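Tail spike protein gp49 (Pseudomonas phage LKA1, PDB 4RU4) is a trimeric viral tailspike that probably cleaves the O-specific polysaccharide of Pseudomonas as a lyase, helping the phage enter its host cell. Local coordinates at residues B[128-134]-B[181-187]; B[134-140]-B[176-181]; B[147-153]-B[166-172]. All coordinates share one frame; numbering follows the deposited sequence.

Interaction 1 (B[128-134]-B[181-187]); sequences SAGSLTI and VTIRSAL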
loop_
_atom_site.group_PDB
_atom_site.type_symbol
_atom_site.label_atom_id
_atom_site.label_comp_id
_atom_site.label_asym_id
_atom_site.label_seq_id
_atom_site.Cartn_x
_atom_site.Cartn_y
_atom_site.Cartn_z
ATOM N N SER B 128 5.670 -32.709 6.138
ATOM C CA SER B 128 6.093 -31.969 4.949
ATOM C C SER B 128 5.760 -30.482 5.042
ATOM O O SER B 128 4.854 -30.079 5.775
ATOM C CB SER B 128 5.463 -32.558 3.683
ATOM O OG SER B 128 5.886 -33.896 3.467
ATOM N N ALA B 129 6.490 -29.668 4.284
ATOM C CA ALA B 129 6.168 -28.255 4.194
ATOM C C ALA B 129 4.800 -28.155 3.537
ATOM O O ALA B 129 4.461 -28.984 2.688
ATOM C CB ALA B 129 7.236 -27.509 3.360
ATOM N N GLY B 130 3.990 -27.183 3.957
ATOM C CA GLY B 130 2.677 -27.003 3.371
ATOM C C GLY B 130 1.588 -27.835 4.030
ATOM O O GLY B 130 0.410 -27.697 3.705
ATOM N N SER B 131 1.977 -28.705 4.956
ATOM C CA SER B 131 1.010 -29.538 5.653
ATOM C C SER B 131 0.213 -28.715 6.656
ATOM O O SER B 131 0.664 -27.646 7.103
ATOM C CB SER B 131 1.698 -30.688 6.386
ATOM O OG SER B 131 0.743 -31.549 7.014
ATOM N N LEU B 132 -0.974 -29.210 7.004
ATOM C CA LEU B 132 -1.753 -28.605 8.075
ATOM C C LEU B 132 -2.168 -29.662 9.080
ATOM O O LEU B 132 -3.155 -29.493 9.797
ATOM C CB LEU B 132 -2.980 -27.849 7.553
ATOM C CG LEU B 132 -2.652 -26.573 6.785
ATOM C CD1 LEU B 132 -2.618 -26.908 5.297
ATOM C CD2 LEU B 132 -3.617 -25.421 7.074
ATOM N N THR B 133 -1.403 -30.751 9.129
ATOM C CA THR B 133 -1.693 -31.851 10.046
ATOM C C THR B 133 -0.441 -32.351 10.760
ATOM O O THR B 133 0.570 -32.663 10.131
ATOM C CB THR B 133 -2.323 -33.038 9.304
ATOM O OG1 THR B 133 -3.447 -32.571 8.552
ATOM C CG2 THR B 133 -2.785 -34.096 10.298
ATOM N N ILE B 134 -0.539 -32.452 12.079
ATOM C CA ILE B 134 0.576 -32.846 12.910
ATOM C C ILE B 134 0.168 -34.052 13.750
ATOM O O ILE B 134 -0.883 -34.029 14.412
ATOM C CB ILE B 134 0.950 -31.697 13.907
ATOM C CG1 ILE B 134 1.228 -30.385 13.170
ATOM C CG2 ILE B 134 2.135 -32.096 14.755
ATOM C CD1 ILE B 134 2.403 -30.445 12.216
ATOM N N VAL B 181 -3.321 -33.403 15.519
ATOM C CA VAL B 181 -3.618 -31.987 15.683
ATOM C C VAL B 181 -3.578 -31.263 14.323
ATOM O O VAL B 181 -2.557 -31.247 13.618
ATOM C CB VAL B 181 -2.627 -31.355 16.671
ATOM C CG1 VAL B 181 -2.816 -29.835 16.749
ATOM C CG2 VAL B 181 -2.777 -32.011 18.044
ATOM N N THR B 182 -4.699 -30.682 13.932
ATOM C CA THR B 182 -4.713 -29.926 12.692
ATOM C C THR B 182 -4.452 -28.456 13.036
ATOM O O THR B 182 -4.719 -28.014 14.149
ATOM C CB THR B 182 -6.042 -30.094 11.892
ATOM O OG1 THR B 182 -7.176 -29.789 12.725
ATOM C CG2 THR B 182 -6.183 -31.541 11.341
ATOM N N ILE B 183 -3.925 -27.700 12.083
ATOM C CA ILE B 183 -3.495 -26.337 12.391
ATOM C C ILE B 183 -4.117 -25.360 11.410
ATOM O O ILE B 183 -4.620 -25.767 10.340
ATOM C CB ILE B 183 -1.957 -26.222 12.379
ATOM C CG1 ILE B 183 -1.397 -26.547 10.977
ATOM C CG2 ILE B 183 -1.359 -27.127 13.470
ATOM C CD1 ILE B 183 0.123 -26.679 10.913
ATOM N N ARG B 184 -4.104 -24.082 11.776
ATOM C CA ARG B 184 -4.855 -23.084 11.030
ATOM C C ARG B 184 -4.176 -22.497 9.772
ATOM O O ARG B 184 -4.860 -21.927 8.930
ATOM C CB ARG B 184 -5.329 -21.969 11.976
ATOM C CG ARG B 184 -6.326 -22.472 13.018
ATOM C CD ARG B 184 -6.728 -21.399 14.031
ATOM N NE ARG B 184 -7.932 -21.866 14.730
ATOM C CZ ARG B 184 -8.434 -21.275 15.807
ATOM N NH1 ARG B 184 -7.833 -20.213 16.293
ATOM N NH2 ARG B 184 -9.533 -21.730 16.387
ATOM N N SER B 185 -2.856 -22.620 9.643
ATOM C CA SER B 185 -2.199 -22.237 8.389
ATOM C C SER B 185 -1.091 -23.223 8.030
ATOM O O SER B 185 -0.537 -23.879 8.898
ATOM C CB SER B 185 -1.671 -20.787 8.417
ATOM O OG SER B 185 -0.948 -20.519 9.615
ATOM N N ALA B 186 -0.774 -23.317 6.747
ATOM C CA ALA B 186 0.199 -24.316 6.260
ATOM C C ALA B 186 1.616 -24.075 6.805
ATOM O O ALA B 186 2.069 -22.938 6.927
ATOM C CB ALA B 186 0.201 -24.317 4.741
ATOM N N LEU B 187 2.312 -25.160 7.140
ATOM C CA LEU B 187 3.706 -25.063 7.571
ATOM C C LEU B 187 4.591 -24.424 6.501
ATOM O O LEU B 187 4.473 -24.758 5.319
ATOM C CB LEU B 187 4.257 -26.453 7.906
ATOM C CG LEU B 187 3.710 -27.193 9.144
ATOM C CD1 LEU B 187 4.366 -28.556 9.222
ATOM C CD2 LEU B 187 3.932 -26.419 10.481
#
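Leu132 reaches across to the bend of 184-186 with its branched end: CD2 lies 3.5 Å from Ser185 C, while CD1 rests near the methyl of Ala186. Below it the packing is tight and apolar. Ile183 turns CG1 into the narrow place between its own backbone N and carbonyl carbon (chi1 62°), and this brings CG1 alongside the backbone of Leu132, 3.6 Å from Leu132 CA. Deeper still, Ile134 CD1 meets Leu187 CD1 at 4.0 Å, the two chains passing at a slant. Ile124 and Val127 of the same chain pack against this buried side, as do Phe148 and Ile150 of strand 147-151.

The opposite face is looser. Thr133 and Thr182, a non-hydrogen-bonded antiparallel pair, stand side by side, with Thr133 OG1 only grazing Thr182 CG2 at 4.0 Å. At the far end the type II turn of Ser128-Ser131 is partly open to solvent, yet Gly130 N still donates to Leu187 O (2.8 Å). Ser131 O takes a straight bond from Leu187 N in its carbonyl plane (3.0 Å, 168°). Ile183 N instead approaches Leu132 O from above the carbonyl plane. Beyond the bend, Ser185 OG bonds Arg319 of the second subunit, and Leu132 packs on Ile322 of that subunit.

The ladder continues from Thr133-Thr182 to Ile134-Val181, where Val181 N reaches Ile134 O at 2.7 Å. Five backbone bonds in all satisfy main-chain polar groups along the contact, whereas the side chains that meet across it are mostly aliphatic, so these probably add cohesion by apolar burial rather than by polar bonds.

Interaction 2 (B[134-140]-B[176-181]); sequences IDFASTP and VSGNTV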
loop_
_atom_site.group_PDB
_atom_site.type_symbol
_atom_site.label_atom_id
_atom_site.label_comp_id
_atom_site.label_asym_id
_atom_site.label_seq_id
_atom_site.Cartn_x
_atom_site.Cartn_y
_atom_site.Cartn_z
ATOM N N ILE B 134 -0.539 -32.452 12.079
ATOM C CA ILE B 134 0.576 -32.846 12.910
ATOM C C ILE B 134 0.168 -34.052 13.750
ATOM O O ILE B 134 -0.883 -34.029 14.412
ATOM C CB ILE B 134 0.950 -31.697 13.907
ATOM C CG1 ILE B 134 1.228 -30.385 13.170
ATOM C CG2 ILE B 134 2.135 -32.096 14.755
ATOM C CD1 ILE B 134 2.403 -30.445 12.216
ATOM N N ASP B 135 1.014 -35.083 13.734
ATOM C CA ASP B 135 0.775 -36.317 14.475
ATOM C C ASP B 135 1.696 -36.436 15.696
ATOM O O ASP B 135 2.903 -36.660 15.552
ATOM C CB ASP B 135 0.993 -37.539 13.563
ATOM C CG ASP B 135 0.004 -37.597 12.415
ATOM O OD1 ASP B 135 -1.167 -37.187 12.604
ATOM O OD2 ASP B 135 0.402 -38.051 11.316
ATOM N N PHE B 136 1.113 -36.310 16.889
ATOM C CA PHE B 136 1.860 -36.373 18.133
ATOM C C PHE B 136 2.023 -37.806 18.605
ATOM O O PHE B 136 1.140 -38.647 18.389
ATOM C CB PHE B 136 1.153 -35.545 19.205
ATOM C CG PHE B 136 1.382 -34.062 19.058
ATOM C CD1 PHE B 136 0.542 -33.291 18.269
ATOM C CD2 PHE B 136 2.440 -33.450 19.703
ATOM C CE1 PHE B 136 0.745 -31.912 18.138
ATOM C CE2 PHE B 136 2.661 -32.074 19.567
ATOM C CZ PHE B 136 1.806 -31.314 18.761
ATOM N N ALA B 137 3.158 -38.081 19.243
ATOM C CA ALA B 137 3.475 -39.424 19.707
ATOM C C ALA B 137 2.510 -39.922 20.774
ATOM O O ALA B 137 2.346 -41.123 20.946
ATOM C CB ALA B 137 4.903 -39.479 20.226
ATOM N N SER B 138 1.872 -39.008 21.493
ATOM C CA SER B 138 0.940 -39.385 22.556
ATOM C C SER B 138 0.011 -38.204 22.794
ATOM O O SER B 138 0.199 -37.153 22.175
ATOM C CB SER B 138 1.695 -39.760 23.840
ATOM O OG SER B 138 2.361 -38.640 24.403
ATOM N N THR B 139 -0.978 -38.358 23.672
ATOM C CA THR B 139 -2.026 -37.328 23.819
ATOM C C THR B 139 -1.492 -35.924 24.143
ATOM O O THR B 139 -0.895 -35.738 25.197
ATOM C CB THR B 139 -2.990 -37.691 24.982
ATOM O OG1 THR B 139 -3.574 -38.971 24.742
ATOM C CG2 THR B 139 -4.090 -36.643 25.111
ATOM N N PRO B 140 -1.709 -34.931 23.249
ATOM C CA PRO B 140 -1.192 -33.586 23.528
ATOM C C PRO B 140 -2.162 -32.726 24.319
ATOM O O PRO B 140 -3.368 -32.781 24.069
ATOM C CB PRO B 140 -1.017 -32.986 22.130
ATOM C CG PRO B 140 -2.077 -33.651 21.311
ATOM C CD PRO B 140 -2.195 -35.057 21.863
ATOM N N VAL B 176 -8.280 -30.972 17.476
ATOM C CA VAL B 176 -7.513 -32.091 18.012
ATOM C C VAL B 176 -8.431 -33.307 17.951
ATOM O O VAL B 176 -9.587 -33.245 18.383
ATOM C CB VAL B 176 -7.145 -31.843 19.494
ATOM C CG1 VAL B 176 -6.271 -32.978 20.043
ATOM C CG2 VAL B 176 -6.464 -30.483 19.660
ATOM N N SER B 177 -7.935 -34.399 17.402
ATOM C CA SER B 177 -8.689 -35.636 17.430
ATOM C C SER B 177 -7.705 -36.735 17.753
ATOM O O SER B 177 -6.835 -37.029 16.943
ATOM C CB SER B 177 -9.322 -35.905 16.068
ATOM O OG SER B 177 -10.125 -37.073 16.137
ATOM N N GLY B 178 -7.822 -37.326 18.933
ATOM C CA GLY B 178 -6.841 -38.304 19.376
ATOM C C GLY B 178 -5.463 -37.665 19.427
ATOM O O GLY B 178 -5.294 -36.604 20.024
ATOM N N ASN B 179 -4.485 -38.285 18.782
ATOM C CA ASN B 179 -3.136 -37.729 18.752
ATOM C C ASN B 179 -2.872 -36.786 17.581
ATOM O O ASN B 179 -1.771 -36.256 17.431
ATOM C CB ASN B 179 -2.104 -38.850 18.750
ATOM C CG ASN B 179 -2.046 -39.554 20.063
ATOM O OD1 ASN B 179 -2.538 -39.037 21.064
ATOM N ND2 ASN B 179 -1.443 -40.736 20.084
ATOM N N THR B 180 -3.892 -36.586 16.761
ATOM C CA THR B 180 -3.765 -35.777 15.561
ATOM C C THR B 180 -4.212 -34.345 15.801
ATOM O O THR B 180 -5.351 -34.100 16.199
ATOM C CB THR B 180 -4.629 -36.353 14.447
ATOM O OG1 THR B 180 -4.228 -37.705 14.196
ATOM C CG2 THR B 180 -4.477 -35.520 13.172
ATOM N N VAL B 181 -3.321 -33.403 15.519
ATOM C CA VAL B 181 -3.618 -31.987 15.683
ATOM C C VAL B 181 -3.578 -31.263 14.323
ATOM O O VAL B 181 -2.557 -31.247 13.618
ATOM C CB VAL B 181 -2.627 -31.355 16.671
ATOM C CG1 VAL B 181 -2.816 -29.835 16.749
ATOM C CG2 VAL B 181 -2.777 -32.011 18.044
HETATM O O HOH W 1 -2.071 -39.515 14.929
#
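A type II' beta hairpin turn, Ser177 to Thr180, joins strands 168-177 and 180-183, and the chain 134-140 wraps around it as strand 133-135 runs out. Asn179 carries much of the meeting. Its carbonyl O accepts from Phe136 N (2.9 Å, 163°), the donor tilted 24° from the carbonyl plane, and the same oxygen lies at the edge of the Phe136 ring, near its plane. The Asn179 side chain tucks into the curve of 136-139: CB comes 3.3 Å from Phe136 O, and CG, set beside its backbone N (chi1 -70°), carries OD1 to within 3.2 Å of Ser138 C.

This hairpin edge belongs to the Ig-like domain of the tailspike, where the Ile134-Val181 pair extends by one step to Asp135 and Thr180, a non-hydrogen-bonded antiparallel pair. Their side chains lie side by side, pointing the same way, and a water bonded to Thr180 OG1 (2.9 Å) also gives a weak bond to Asp135 OD1.

On the face of Ile134 and Val181, Val181 CG2 packs into the corner made by the Phe136 and Pro140 rings. It lies 3.5 Å from Phe136 CE1, oblique to that ring, while Pro140 CG comes to 3.7 Å from the same methyl, the proline and valine side chains sliding past each other in opposite directions. Pro140 CB also sits over one face of Phe136, offset toward the rim, and Ile124 packs on the aromatic ring as well.

Interaction 3 (B[147-153]-B[166-172]); sequences VFIIYNP and RAGEFCE. With EDO (1,2-ethanediol), chain H.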
loop_
_atom_site.group_PDB
_atom_site.type_symbol
_atom_site.label_atom_id
_atom_site.label_comp_id
_atom_site.label_asym_id
_atom_site.label_seq_id
_atom_site.Cartn_x
_atom_site.Cartn_y
_atom_site.Cartn_z
ATOM N N VAL B 147 -1.430 -22.284 20.918
ATOM C CA VAL B 147 -0.242 -22.002 20.093
ATOM C C VAL B 147 0.932 -22.840 20.541
ATOM O O VAL B 147 1.194 -22.976 21.743
ATOM C CB VAL B 147 0.124 -20.497 20.139
ATOM C CG1 VAL B 147 1.450 -20.202 19.412
ATOM C CG2 VAL B 147 -1.030 -19.685 19.545
ATOM N N PHE B 148 1.616 -23.448 19.582
ATOM C CA PHE B 148 2.827 -24.185 19.904
ATOM C C PHE B 148 3.940 -23.866 18.930
ATOM O O PHE B 148 3.688 -23.361 17.830
ATOM C CB PHE B 148 2.568 -25.699 20.019
ATOM C CG PHE B 148 2.119 -26.375 18.724
ATOM C CD1 PHE B 148 3.051 -26.889 17.839
ATOM C CD2 PHE B 148 0.763 -26.567 18.452
ATOM C CE1 PHE B 148 2.662 -27.541 16.694
ATOM C CE2 PHE B 148 0.355 -27.207 17.295
ATOM C CZ PHE B 148 1.310 -27.706 16.414
ATOM N N ILE B 149 5.163 -24.153 19.364
ATOM C CA ILE B 149 6.355 -23.953 18.562
ATOM C C ILE B 149 6.993 -25.303 18.257
ATOM O O ILE B 149 7.257 -26.109 19.162
ATOM C CB ILE B 149 7.408 -23.137 19.340
ATOM C CG1 ILE B 149 6.913 -21.717 19.590
ATOM C CG2 ILE B 149 8.744 -23.100 18.547
ATOM C CD1 ILE B 149 7.750 -20.953 20.635
ATOM N N ILE B 150 7.212 -25.563 16.973
ATOM C CA ILE B 150 8.087 -26.653 16.567
ATOM C C ILE B 150 9.495 -26.077 16.546
ATOM O O ILE B 150 9.714 -25.028 15.931
ATOM C CB ILE B 150 7.710 -27.116 15.157
ATOM C CG1 ILE B 150 6.239 -27.583 15.140
ATOM C CG2 ILE B 150 8.706 -28.180 14.636
ATOM C CD1 ILE B 150 5.699 -27.924 13.743
ATOM N N TYR B 151 10.447 -26.739 17.213
ATOM C CA TYR B 151 11.809 -26.205 17.324
ATOM C C TYR B 151 12.858 -27.249 17.004
ATOM O O TYR B 151 12.818 -28.357 17.536
ATOM C CB TYR B 151 12.043 -25.692 18.744
ATOM C CG TYR B 151 13.471 -25.307 19.071
ATOM C CD1 TYR B 151 14.100 -24.261 18.394
ATOM C CD2 TYR B 151 14.168 -25.952 20.096
ATOM C CE1 TYR B 151 15.403 -23.899 18.687
ATOM C CE2 TYR B 151 15.478 -25.583 20.416
ATOM C CZ TYR B 151 16.082 -24.559 19.713
ATOM O OH TYR B 151 17.362 -24.184 20.007
ATOM N N ASN B 152 13.801 -26.880 16.151
ATOM C CA ASN B 152 14.945 -27.735 15.847
ATOM C C ASN B 152 16.194 -27.201 16.555
ATOM O O ASN B 152 16.717 -26.157 16.177
ATOM C CB ASN B 152 15.161 -27.780 14.337
ATOM C CG ASN B 152 16.237 -28.784 13.936
ATOM O OD1 ASN B 152 17.101 -29.123 14.738
ATOM N ND2 ASN B 152 16.181 -29.263 12.692
ATOM N N PRO B 153 16.686 -27.915 17.585
ATOM C CA PRO B 153 17.844 -27.402 18.324
ATOM C C PRO B 153 19.136 -27.469 17.519
ATOM O O PRO B 153 20.142 -26.955 18.006
ATOM C CB PRO B 153 17.970 -28.360 19.531
ATOM C CG PRO B 153 16.763 -29.250 19.492
ATOM C CD PRO B 153 16.227 -29.220 18.087
ATOM N N ARG B 166 18.165 -21.166 13.759
ATOM C CA ARG B 166 17.632 -22.506 13.863
ATOM C C ARG B 166 16.230 -22.591 13.241
ATOM O O ARG B 166 15.522 -21.587 13.149
ATOM C CB ARG B 166 17.607 -22.930 15.335
ATOM C CG ARG B 166 19.021 -22.961 15.961
ATOM C CD ARG B 166 19.075 -23.820 17.237
ATOM N NE ARG B 166 20.428 -23.788 17.788
ATOM C CZ ARG B 166 20.761 -23.145 18.908
ATOM N NH1 ARG B 166 19.823 -22.533 19.625
ATOM N NH2 ARG B 166 22.022 -23.143 19.330
ATOM N N ALA B 167 15.847 -23.797 12.845
ATOM C CA ALA B 167 14.585 -24.054 12.156
ATOM C C ALA B 167 13.444 -24.236 13.138
ATOM O O ALA B 167 13.651 -24.584 14.296
ATOM C CB ALA B 167 14.703 -25.312 11.264
ATOM N N GLY B 168 12.229 -24.010 12.653
ATOM C CA GLY B 168 11.017 -24.298 13.410
ATOM C C GLY B 168 9.994 -23.229 13.059
ATOM O O GLY B 168 10.237 -22.419 12.167
ATOM N N GLU B 169 8.851 -23.210 13.738
ATOM C CA GLU B 169 7.865 -22.144 13.510
ATOM C C GLU B 169 6.743 -22.231 14.535
ATOM O O GLU B 169 6.657 -23.215 15.276
ATOM C CB GLU B 169 7.255 -22.248 12.086
ATOM C CG GLU B 169 6.635 -23.579 11.733
ATOM C CD GLU B 169 6.393 -23.711 10.220
ATOM O OE1 GLU B 169 5.378 -23.161 9.715
ATOM O OE2 GLU B 169 7.249 -24.327 9.535
ATOM N N PHE B 170 5.886 -21.209 14.561
ATOM C CA PHE B 170 4.695 -21.193 15.414
ATOM C C PHE B 170 3.451 -21.728 14.705
ATOM O O PHE B 170 3.148 -21.311 13.573
ATOM C CB PHE B 170 4.356 -19.768 15.836
ATOM C CG PHE B 170 5.292 -19.186 16.863
ATOM C CD1 PHE B 170 6.618 -18.895 16.530
ATOM C CD2 PHE B 170 4.840 -18.900 18.147
ATOM C CE1 PHE B 170 7.475 -18.311 17.451
ATOM C CE2 PHE B 170 5.701 -18.311 19.099
ATOM C CZ PHE B 170 7.021 -18.018 18.746
ATOM N N CYS B 171 2.715 -22.601 15.389
ATOM C CA CYS B 171 1.500 -23.194 14.827
ATOM C C CYS B 171 0.308 -22.882 15.725
ATOM O O CYS B 171 0.445 -22.816 16.943
ATOM C CB CYS B 171 1.618 -24.710 14.710
ATOM S SG CYS B 171 2.966 -25.300 13.705
ATOM N N GLU B 172 -0.850 -22.671 15.113
ATOM C CA GLU B 172 -2.056 -22.314 15.862
ATOM C C GLU B 172 -3.069 -23.452 15.667
ATOM O O GLU B 172 -3.422 -23.786 14.534
ATOM C CB GLU B 172 -2.600 -20.969 15.374
ATOM C CG GLU B 172 -3.758 -20.421 16.211
ATOM C CD GLU B 172 -4.262 -19.052 15.732
ATOM O OE1 GLU B 172 -3.480 -18.242 15.138
ATOM O OE2 GLU B 172 -5.466 -18.796 15.964
HETATM C C1 EDO H . -7.476 -16.155 15.508
HETATM O O1 EDO H . -6.287 -16.411 14.752
HETATM C C2 EDO H . -7.480 -14.718 16.000
HETATM O O2 EDO H . -6.459 -14.601 17.010
#
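Phe148 takes Cys171 over one face of its ring: Cys171 CB stands 3.7 Å from the centroid, 21° off the normal and displaced toward the rim, while SG meets the ring obliquely in a sulfur-aromatic contact. The phenyl group is placed there by a chi1 of 64°, which sets CG between the backbone N and the carbonyl carbon. On the other side of the sheet, the Phe170 ring has Ile149 CG1 directly over the centre of one face, and Val147 CG1 at its edge, 3.8 Å from CD2. Ile149 CD1 extends the cover to Phe170 CZ. Beside the first group, Ile150 CD1 touches Cys171 SG at 3.8 Å, so the sulfur touches both an aromatic and an aliphatic neighbour.

These residues form an antiparallel two-strand ladder within the Ig-like domain, strand 147-151 against strand 168-172. Phe148 and Cys171 exchange two backbone bonds, the one from Cys171 N to Phe148 O being 2.7 Å and nearly straight (173°). Ile150 and Glu169 make the next hydrogen-bonded pair. At Gly168 the strands close so tightly that its CA lies 2.9 Å from Ile150 O, and as a glycine it puts no side chain there. On its far side strand 147-151 bonds to strand 197-202.

Past the ladder, Asn152 N donates to Ala167 O, and Arg166, extended from CG to NE, crosses Tyr151 at a slant, its guanidinium plane nearly perpendicular to the ring; NH1 gives Tyr151 OH a weak bond at 3.0 Å and also hydrogen-bonds Ala301 O, while NH2 forms a salt bridge with Asp155. At the opposite end the carboxylate of Glu172 bridges Arg184 of its own chain and Lys287 of the second subunit, and its OE2 accepts from a bound 1,2-ethanediol at 2.8 Å.

How the interactions relate
All three contacts lie in one Ig-like domain, and along the chain interaction 3 is nested inside interaction 2, which is nested inside interaction 1. Interactions 1 and 2 share Ile134 and Val181 and have centres about 13 Å apart; Thr133 CG2 and Thr180 CG2 meet at 3.6 Å. Interactions 1 and 3, about 12 Å apart by centres, are joined by the salt bridge Arg184 NH1 to Glu172 OE2 (2.8 Å) and by Leu187 CD2 against Cys171 SG (3.5 Å). Phe148 of interaction 3 also touches Ile134 and Val181. The contacts lie away from the calcium site of Gly368 and Asp394, but a sodium ion sits about 3 Å from the Arg184 side chain.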